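Local coordinates for protein adenylyltransferase (PDB 5NH2) that transfers AMP from ATP to tyrosine or threonine residues of host target proteins through its Fic domain, acting in virulence, at residues His9-Pro14 and Thr89-Pro94; Phe178-Lys183 and Leu217-Met222; Arg230-Arg235 and Gly264-Gly269. One frame throughout, in Å; residues are numbered along the deposited sequence.

In the fold
The chain joins a helical Fic domain, which carries the ATP site, to a C-terminal OB-fold domain. Interaction 1 fastens the N-terminal 9-14 segment to the beta-hairpin of the Fic domain, where the side chain of Ala-91 lies about 4 Å from that of Phe-85, a probable ATP-binding residue. Interactions 2 and 3 lie on the other side of the chain's centre, interaction 1 being about 37 Å and 39 Å from them between centres. These two are neighbours, about 9 Å apart between centres: 178-183 meets 230-235 where Thr-182 OG1 is 2.8 Å from Arg-235 O, probably hydrogen-bonded. Both thus belong to the junction between the Fic and OB-fold domains.

Interaction 1: residues His9-Pro14 and Thr89-Pro94; sequences HHYVYP and TTAAMP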
# COMPACT_ATOMS: atom_id res chain seq x y z
N HIS A 9 14.23 1.68 -23.81
CA HIS A 9 14.20 3.11 -24.08
C HIS A 9 12.90 3.54 -24.73
O HIS A 9 12.53 4.71 -24.63
CB HIS A 9 15.38 3.49 -24.99
CG HIS A 9 16.72 3.38 -24.33
ND1 HIS A 9 17.08 2.30 -23.54
CD2 HIS A 9 17.81 4.19 -24.37
CE1 HIS A 9 18.32 2.47 -23.12
NE2 HIS A 9 18.79 3.60 -23.60
N HIS A 10 12.22 2.63 -25.45
CA HIS A 10 11.02 3.04 -26.18
C HIS A 10 9.84 3.37 -25.26
O HIS A 10 8.82 3.86 -25.77
CB HIS A 10 10.63 1.95 -27.19
CG HIS A 10 11.50 1.91 -28.41
ND1 HIS A 10 11.60 0.81 -29.23
CD2 HIS A 10 12.31 2.86 -28.95
CE1 HIS A 10 12.43 1.08 -30.22
NE2 HIS A 10 12.87 2.31 -30.08
N TYR A 11 9.94 3.10 -23.95
CA TYR A 11 8.89 3.52 -23.00
C TYR A 11 8.86 5.04 -22.72
O TYR A 11 7.84 5.54 -22.25
CB TYR A 11 9.07 2.77 -21.67
CG TYR A 11 8.52 1.35 -21.58
CD1 TYR A 11 7.16 1.12 -21.51
CD2 TYR A 11 9.39 0.25 -21.45
CE1 TYR A 11 6.63 -0.18 -21.40
CE2 TYR A 11 8.87 -1.07 -21.34
CZ TYR A 11 7.49 -1.27 -21.29
OH TYR A 11 6.96 -2.56 -21.17
N VAL A 12 9.96 5.77 -22.97
CA VAL A 12 10.08 7.19 -22.63
C VAL A 12 10.21 8.06 -23.88
O VAL A 12 10.68 7.62 -24.94
CB VAL A 12 11.29 7.42 -21.70
CG1 VAL A 12 11.16 6.55 -20.44
CG2 VAL A 12 12.57 7.12 -22.48
N TYR A 13 9.81 9.32 -23.74
CA TYR A 13 10.00 10.25 -24.83
C TYR A 13 11.50 10.44 -25.07
O TYR A 13 12.27 10.60 -24.12
CB TYR A 13 9.33 11.60 -24.54
CG TYR A 13 7.84 11.53 -24.44
CD1 TYR A 13 7.21 11.71 -23.24
CD2 TYR A 13 7.06 11.27 -25.55
CE1 TYR A 13 5.82 11.66 -23.12
CE2 TYR A 13 5.66 11.17 -25.45
CZ TYR A 13 5.04 11.38 -24.23
OH TYR A 13 3.67 11.29 -24.09
N PRO A 14 11.95 10.39 -26.33
CA PRO A 14 13.37 10.66 -26.61
C PRO A 14 13.86 11.92 -25.91
O PRO A 14 13.13 12.92 -25.82
CB PRO A 14 13.39 10.80 -28.13
CG PRO A 14 12.30 9.88 -28.57
CD PRO A 14 11.23 9.95 -27.53
N THR A 89 6.67 2.27 -32.19
CA THR A 89 7.85 1.70 -31.52
C THR A 89 7.44 0.57 -30.58
O THR A 89 6.30 0.51 -30.11
CB THR A 89 8.60 2.78 -30.75
OG1 THR A 89 7.80 3.18 -29.64
CG2 THR A 89 8.79 4.03 -31.65
N THR A 90 8.37 -0.34 -30.32
CA THR A 90 8.10 -1.51 -29.49
C THR A 90 9.07 -1.56 -28.30
O THR A 90 10.29 -1.55 -28.48
CB THR A 90 8.16 -2.80 -30.31
OG1 THR A 90 7.41 -2.63 -31.50
CG2 THR A 90 7.52 -3.95 -29.53
N ALA A 91 8.50 -1.61 -27.11
CA ALA A 91 9.23 -1.52 -25.86
C ALA A 91 9.06 -2.82 -25.09
O ALA A 91 8.05 -3.53 -25.24
CB ALA A 91 8.70 -0.32 -25.03
N ALA A 92 10.05 -3.15 -24.28
CA ALA A 92 9.96 -4.16 -23.23
C ALA A 92 11.08 -3.90 -22.24
O ALA A 92 12.08 -3.26 -22.58
CB ALA A 92 10.06 -5.59 -23.77
N MET A 93 10.90 -4.37 -21.00
CA MET A 93 11.97 -4.32 -20.01
C MET A 93 12.06 -5.66 -19.26
O MET A 93 11.78 -5.73 -18.05
CB MET A 93 11.76 -3.14 -19.06
CG MET A 93 12.97 -2.84 -18.20
SD MET A 93 12.81 -1.33 -17.19
CE MET A 93 13.09 -0.05 -18.43
N PRO A 94 12.50 -6.73 -19.95
CA PRO A 94 12.76 -8.02 -19.24
C PRO A 94 13.69 -7.90 -18.03
O PRO A 94 13.57 -8.67 -17.08
CB PRO A 94 13.39 -8.90 -20.36
CG PRO A 94 14.11 -7.91 -21.27
CD PRO A 94 13.04 -6.73 -21.31
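His-10 and Tyr-11, at the end of a 3-10 turn near the N-terminus, lie against strand 90-91, one arm of the small beta-hairpin (often called the flap) of the Fic fold. One hydrogen bond spans the two segments: His-10 ND1 donates to Thr-90 O over 2.8 Å, nearly straight at 168°. The oxygen lies in the plane of the imidazole, whereas the donor stands above the carbonyl plane, 56° out of it. This bond requires the proton on ND1 and fixes the ring's rotation. Thr-90 itself turns its CB away from the 9-14 segment, and its OG1 is hydrogen-bonded to Thr-84 OG1 on the other hairpin strand.

Two CH-pi contacts accompany the bond. Thr-89 CB lies over one face of the imidazole, offset toward its rim, 3.9 Å from the centroid. Ala-91 CB sits over the centre of the Tyr-11 ring, 3.7 Å from its centroid, and also touches His-10 CB, so this small methyl is lodged between the two residues. Trp-74 meets the phenol edge-to-face.

Further along, ring edge meets backbone. A chi1 of -82° sets Tyr-11 CG beside the backbone N, anti to the carbonyl carbon; the ring edge meets Ala-92 and Met-93, just past the strand, with Met-93 N in the ring plane. There Tyr-11 CE2 is 3.7 Å from Ala-92 C and 4.2 Å from Met-93 CB.

Interaction 2: residues Phe178-Lys183 and Leu217-Met222; sequences FSLITK and LLKEFM
Leu-180, in the short 3-10 turn that leads to helix 183-196 of the Fic domain, packs on helix 212-227, the helix that precedes the OB-fold strands. Its two methyls address successive residues of that helix. CD1 lies 3.8 Å from Leu-218 CB, touching the root of that side chain, while CD2 reaches Lys-219 CG at 4.1 Å. Leu-180 meets both neighbours obliquely. Lys-219 meets the leucine with CG, and from there its chain runs extended to NZ, which forms a salt bridge with Glu-23 OE2 of the partner chain, the antitoxin homologue.

Met-222, one turn further along the helix, supplies the other half of the contact. The bend at chi2 (-72°) turns SD, and an extended chi3 (-174°) then carries the terminal methyl CE on to 3.2 Å from Leu-180 O, a close van der Waals approach to a carbonyl. The same methyl is 4.0 Å from Thr-182 CG2, the two side chains crossing at about a right angle. No hydrogen bond joins the two segments; the contact consists of apolar side-chain touches and the approach of the thioether methyl to a backbone carbonyl.

Leu-218 in turn touches Val-237 and Ile-268 of the OB-fold sheet. Thr-182 has a second task beside its contact with Met-222, which it makes through the CG2 branch. Its OG1 sits between the backbone N and the carbonyl carbon (chi1 68°), where it is hydrogen-bonded to Arg-235 O and also to Arg-185 N, the backbone nitrogen three residues on. That second bond is typical of a threonine N-cap, here starting helix 183-196 at the interface of the Fic domain with helix 212-227.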
# COMPACT_ATOMS: atom_id res chain seq x y z
N PHE A 178 -3.34 -1.37 4.72
CA PHE A 178 -2.01 -0.90 4.36
C PHE A 178 -1.85 0.57 4.64
O PHE A 178 -0.71 1.06 4.75
CB PHE A 178 -1.70 -1.20 2.89
CG PHE A 178 -1.24 -2.61 2.66
CD1 PHE A 178 0.05 -3.00 3.03
CD2 PHE A 178 -2.09 -3.54 2.10
CE1 PHE A 178 0.51 -4.28 2.82
CE2 PHE A 178 -1.66 -4.84 1.91
CZ PHE A 178 -0.35 -5.22 2.27
N SER A 179 -2.96 1.29 4.78
CA SER A 179 -2.85 2.70 5.09
C SER A 179 -2.29 2.93 6.48
O SER A 179 -2.00 4.07 6.84
CB SER A 179 -4.23 3.36 4.90
OG SER A 179 -4.99 3.26 6.08
N LEU A 180 -2.11 1.88 7.28
CA LEU A 180 -1.55 2.04 8.61
C LEU A 180 -0.04 1.84 8.64
O LEU A 180 0.57 1.94 9.72
CB LEU A 180 -2.23 1.07 9.59
CG LEU A 180 -3.76 1.18 9.64
CD1 LEU A 180 -4.29 0.37 10.82
CD2 LEU A 180 -4.25 2.62 9.73
N ILE A 181 0.56 1.58 7.47
CA ILE A 181 1.98 1.21 7.32
C ILE A 181 2.71 2.40 6.71
O ILE A 181 2.34 2.83 5.62
CB ILE A 181 2.14 -0.01 6.40
CG1 ILE A 181 1.54 -1.25 7.08
CG2 ILE A 181 3.63 -0.21 5.97
CD1 ILE A 181 2.05 -1.44 8.48
N THR A 182 3.77 2.88 7.36
CA THR A 182 4.61 3.96 6.82
C THR A 182 5.60 3.47 5.75
O THR A 182 5.97 2.29 5.69
CB THR A 182 5.43 4.67 7.91
OG1 THR A 182 6.42 3.76 8.44
CG2 THR A 182 4.56 5.24 9.04
N LYS A 183 6.08 4.41 4.93
CA LYS A 183 7.03 4.11 3.88
C LYS A 183 8.30 3.47 4.46
O LYS A 183 8.85 2.50 3.90
CB LYS A 183 7.35 5.39 3.10
CG LYS A 183 8.23 5.16 1.81
CD LYS A 183 8.10 6.31 0.76
CE LYS A 183 9.37 6.47 -0.03
NZ LYS A 183 9.56 5.46 -1.11
N LEU A 217 -5.82 0.65 17.37
CA LEU A 217 -4.75 1.39 18.03
C LEU A 217 -3.98 2.25 17.03
O LEU A 217 -3.72 3.43 17.29
CB LEU A 217 -3.80 0.42 18.72
CG LEU A 217 -4.43 -0.44 19.82
CD1 LEU A 217 -3.40 -1.38 20.40
CD2 LEU A 217 -5.11 0.40 20.90
N LEU A 218 -3.63 1.66 15.87
CA LEU A 218 -2.86 2.40 14.89
C LEU A 218 -3.72 3.44 14.19
O LEU A 218 -3.23 4.52 13.84
CB LEU A 218 -2.25 1.46 13.86
CG LEU A 218 -1.03 0.73 14.32
CD1 LEU A 218 -0.76 -0.40 13.33
CD2 LEU A 218 0.15 1.69 14.36
N LYS A 219 -4.99 3.12 13.94
CA LYS A 219 -5.95 4.12 13.47
C LYS A 219 -6.00 5.37 14.37
O LYS A 219 -5.92 6.52 13.89
CB LYS A 219 -7.34 3.50 13.38
CG LYS A 219 -7.58 2.73 12.10
CD LYS A 219 -9.07 2.43 11.96
CE LYS A 219 -9.36 1.68 10.67
NZ LYS A 219 -10.81 1.63 10.35
N GLU A 220 -6.15 5.16 15.69
CA GLU A 220 -6.13 6.31 16.59
C GLU A 220 -4.82 7.05 16.49
O GLU A 220 -4.81 8.29 16.38
CB GLU A 220 -6.37 5.87 18.02
CG GLU A 220 -6.30 6.95 19.02
CD GLU A 220 -6.40 6.39 20.42
OE1 GLU A 220 -7.54 6.28 20.92
OE2 GLU A 220 -5.36 6.02 21.00
N PHE A 221 -3.68 6.32 16.48
CA PHE A 221 -2.40 7.01 16.51
C PHE A 221 -2.19 7.85 15.25
O PHE A 221 -1.68 8.97 15.31
CB PHE A 221 -1.24 6.03 16.66
CG PHE A 221 0.11 6.68 16.44
CD1 PHE A 221 0.70 7.44 17.43
CD2 PHE A 221 0.74 6.58 15.23
CE1 PHE A 221 1.94 8.05 17.22
CE2 PHE A 221 1.97 7.20 15.01
CZ PHE A 221 2.57 7.92 16.01
N MET A 222 -2.57 7.30 14.09
CA MET A 222 -2.34 8.01 12.84
C MET A 222 -3.24 9.22 12.75
O MET A 222 -2.78 10.32 12.39
CB MET A 222 -2.56 7.07 11.66
CG MET A 222 -1.54 5.89 11.55
SD MET A 222 0.13 6.39 11.03
CE MET A 222 1.03 4.86 10.81

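Interaction 3: residues Arg230-Arg235 and Gly264-Gly269; sequences RNVNDR and GAYIIG
Val-232 touches the ring of Tyr-266 with one methyl: CG1 lies 3.5 Å from CE2 and 4.0 Å from CD2 of the tyrosine. The two side chains cross at about a right angle. Arg-235 reaches the residue just before the strand, Gly-264. Its chain bends at chi2 (-76°), which brings CD to 3.6 Å from Gly-264 O, and its NH1 lies 3.7 Å from the same oxygen without forming a hydrogen bond. The Arg-235 guanidinium is tilted 39° against the Tyr-266 ring, and Tyr-266 OH lies near its plane at the edge. Arg-230 also approaches the hydroxyl end of the tyrosine, but it is poorly ordered and its modelled position there is doubtful.

Tyr-266 belongs to strand 265-270 of the OB-fold sheet in the intracellular delivery domain, and 230-235 is part of the connection from helix 212-227 to strand 237-239. That strand pairs in parallel with strand 265-270. Tyr-266 also packs on Val-237 and meets the ring of Phe-221 on the helix, with the planes at about 45°.

A type I turn from Val-232 to Arg-235 sets the two residues, closed by Arg-235 N to Val-232 O at 3.0 Å. Overlapping its start, an Asx turn is made by Asn-231: its OD1 accepts from Asn-233 N at 2.8 Å. Asn-233 OD1 is hydrogen-bonded to Lys-183 N, and its ND2 to Ala-33 O of the antitoxin homologue chain.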
# COMPACT_ATOMS: atom_id res chain seq x y z
N ARG A 230 1.65 16.10 12.04
CA ARG A 230 2.96 15.45 12.06
C ARG A 230 3.02 14.38 10.99
O ARG A 230 2.12 13.55 10.89
CB ARG A 230 3.26 14.84 13.43
CG ARG A 230 4.61 15.26 13.96
CD ARG A 230 4.91 14.72 15.36
NE ARG A 230 6.22 15.17 15.84
CZ ARG A 230 6.99 14.48 16.69
NH1 ARG A 230 6.60 13.29 17.13
NH2 ARG A 230 8.17 14.96 17.08
N ASN A 231 4.10 14.38 10.21
CA ASN A 231 4.32 13.41 9.14
C ASN A 231 5.26 12.31 9.63
O ASN A 231 6.44 12.55 9.86
CB ASN A 231 4.93 14.08 7.91
CG ASN A 231 4.92 13.15 6.69
OD1 ASN A 231 5.25 11.97 6.80
ND2 ASN A 231 4.51 13.68 5.54
N VAL A 232 4.74 11.10 9.78
CA VAL A 232 5.52 9.96 10.24
C VAL A 232 5.93 9.02 9.11
O VAL A 232 6.35 7.88 9.38
CB VAL A 232 4.79 9.19 11.34
CG1 VAL A 232 4.92 9.94 12.66
CG2 VAL A 232 3.35 8.98 10.93
N ASN A 233 5.71 9.41 7.85
CA ASN A 233 5.94 8.47 6.75
C ASN A 233 7.39 7.96 6.71
O ASN A 233 7.65 6.85 6.22
CB ASN A 233 5.54 9.15 5.42
CG ASN A 233 5.36 8.13 4.28
OD1 ASN A 233 4.99 6.96 4.51
ND2 ASN A 233 5.64 8.57 3.05
N ASP A 234 8.34 8.73 7.27
CA ASP A 234 9.76 8.40 7.34
C ASP A 234 10.18 7.70 8.65
O ASP A 234 11.37 7.44 8.83
CB ASP A 234 10.59 9.66 7.16
CG ASP A 234 10.63 10.09 5.71
OD1 ASP A 234 11.63 9.79 5.04
OD2 ASP A 234 9.65 10.71 5.25
N ARG A 235 9.26 7.37 9.55
CA ARG A 235 9.60 6.73 10.81
C ARG A 235 8.94 5.34 10.94
O ARG A 235 7.83 5.11 10.43
CB ARG A 235 9.16 7.61 12.00
CG ARG A 235 9.85 8.93 12.03
CD ARG A 235 11.24 8.72 12.51
NE ARG A 235 11.99 9.95 12.81
CZ ARG A 235 11.68 10.83 13.76
NH1 ARG A 235 10.59 10.67 14.54
NH2 ARG A 235 12.46 11.89 13.93
N GLY A 264 13.78 6.71 18.11
CA GLY A 264 13.13 7.32 16.97
C GLY A 264 11.89 6.60 16.47
O GLY A 264 11.11 7.20 15.73
N ALA A 265 11.70 5.34 16.82
CA ALA A 265 10.53 4.58 16.40
C ALA A 265 9.33 4.87 17.30
O ALA A 265 9.47 5.12 18.50
CB ALA A 265 10.84 3.07 16.44
N TYR A 266 8.12 4.76 16.72
CA TYR A 266 6.88 4.81 17.51
C TYR A 266 6.32 3.40 17.76
O TYR A 266 5.99 2.68 16.80
CB TYR A 266 5.82 5.68 16.83
CG TYR A 266 6.18 7.13 16.75
CD1 TYR A 266 6.09 7.94 17.87
CD2 TYR A 266 6.58 7.70 15.56
CE1 TYR A 266 6.41 9.29 17.80
CE2 TYR A 266 6.89 9.04 15.47
CZ TYR A 266 6.81 9.82 16.60
OH TYR A 266 7.13 11.14 16.53
N ILE A 267 6.16 3.04 19.04
CA ILE A 267 5.64 1.76 19.52
C ILE A 267 4.27 2.02 20.14
O ILE A 267 4.18 2.73 21.15
CB ILE A 267 6.58 1.11 20.55
CG1 ILE A 267 8.04 1.20 20.10
CG2 ILE A 267 6.23 -0.33 20.77
CD1 ILE A 267 8.28 0.58 18.70
N ILE A 268 3.20 1.45 19.56
CA ILE A 268 1.83 1.63 20.07
C ILE A 268 1.46 0.44 20.93
O ILE A 268 1.78 -0.71 20.60
CB ILE A 268 0.80 1.84 18.94
CG1 ILE A 268 1.30 2.84 17.89
CG2 ILE A 268 -0.56 2.33 19.51
CD1 ILE A 268 1.81 4.09 18.46
N GLY A 269 0.75 0.70 22.04
CA GLY A 269 0.24 -0.36 22.89
C GLY A 269 -1.10 -0.00 23.46
O GLY A 269 -1.56 1.15 23.37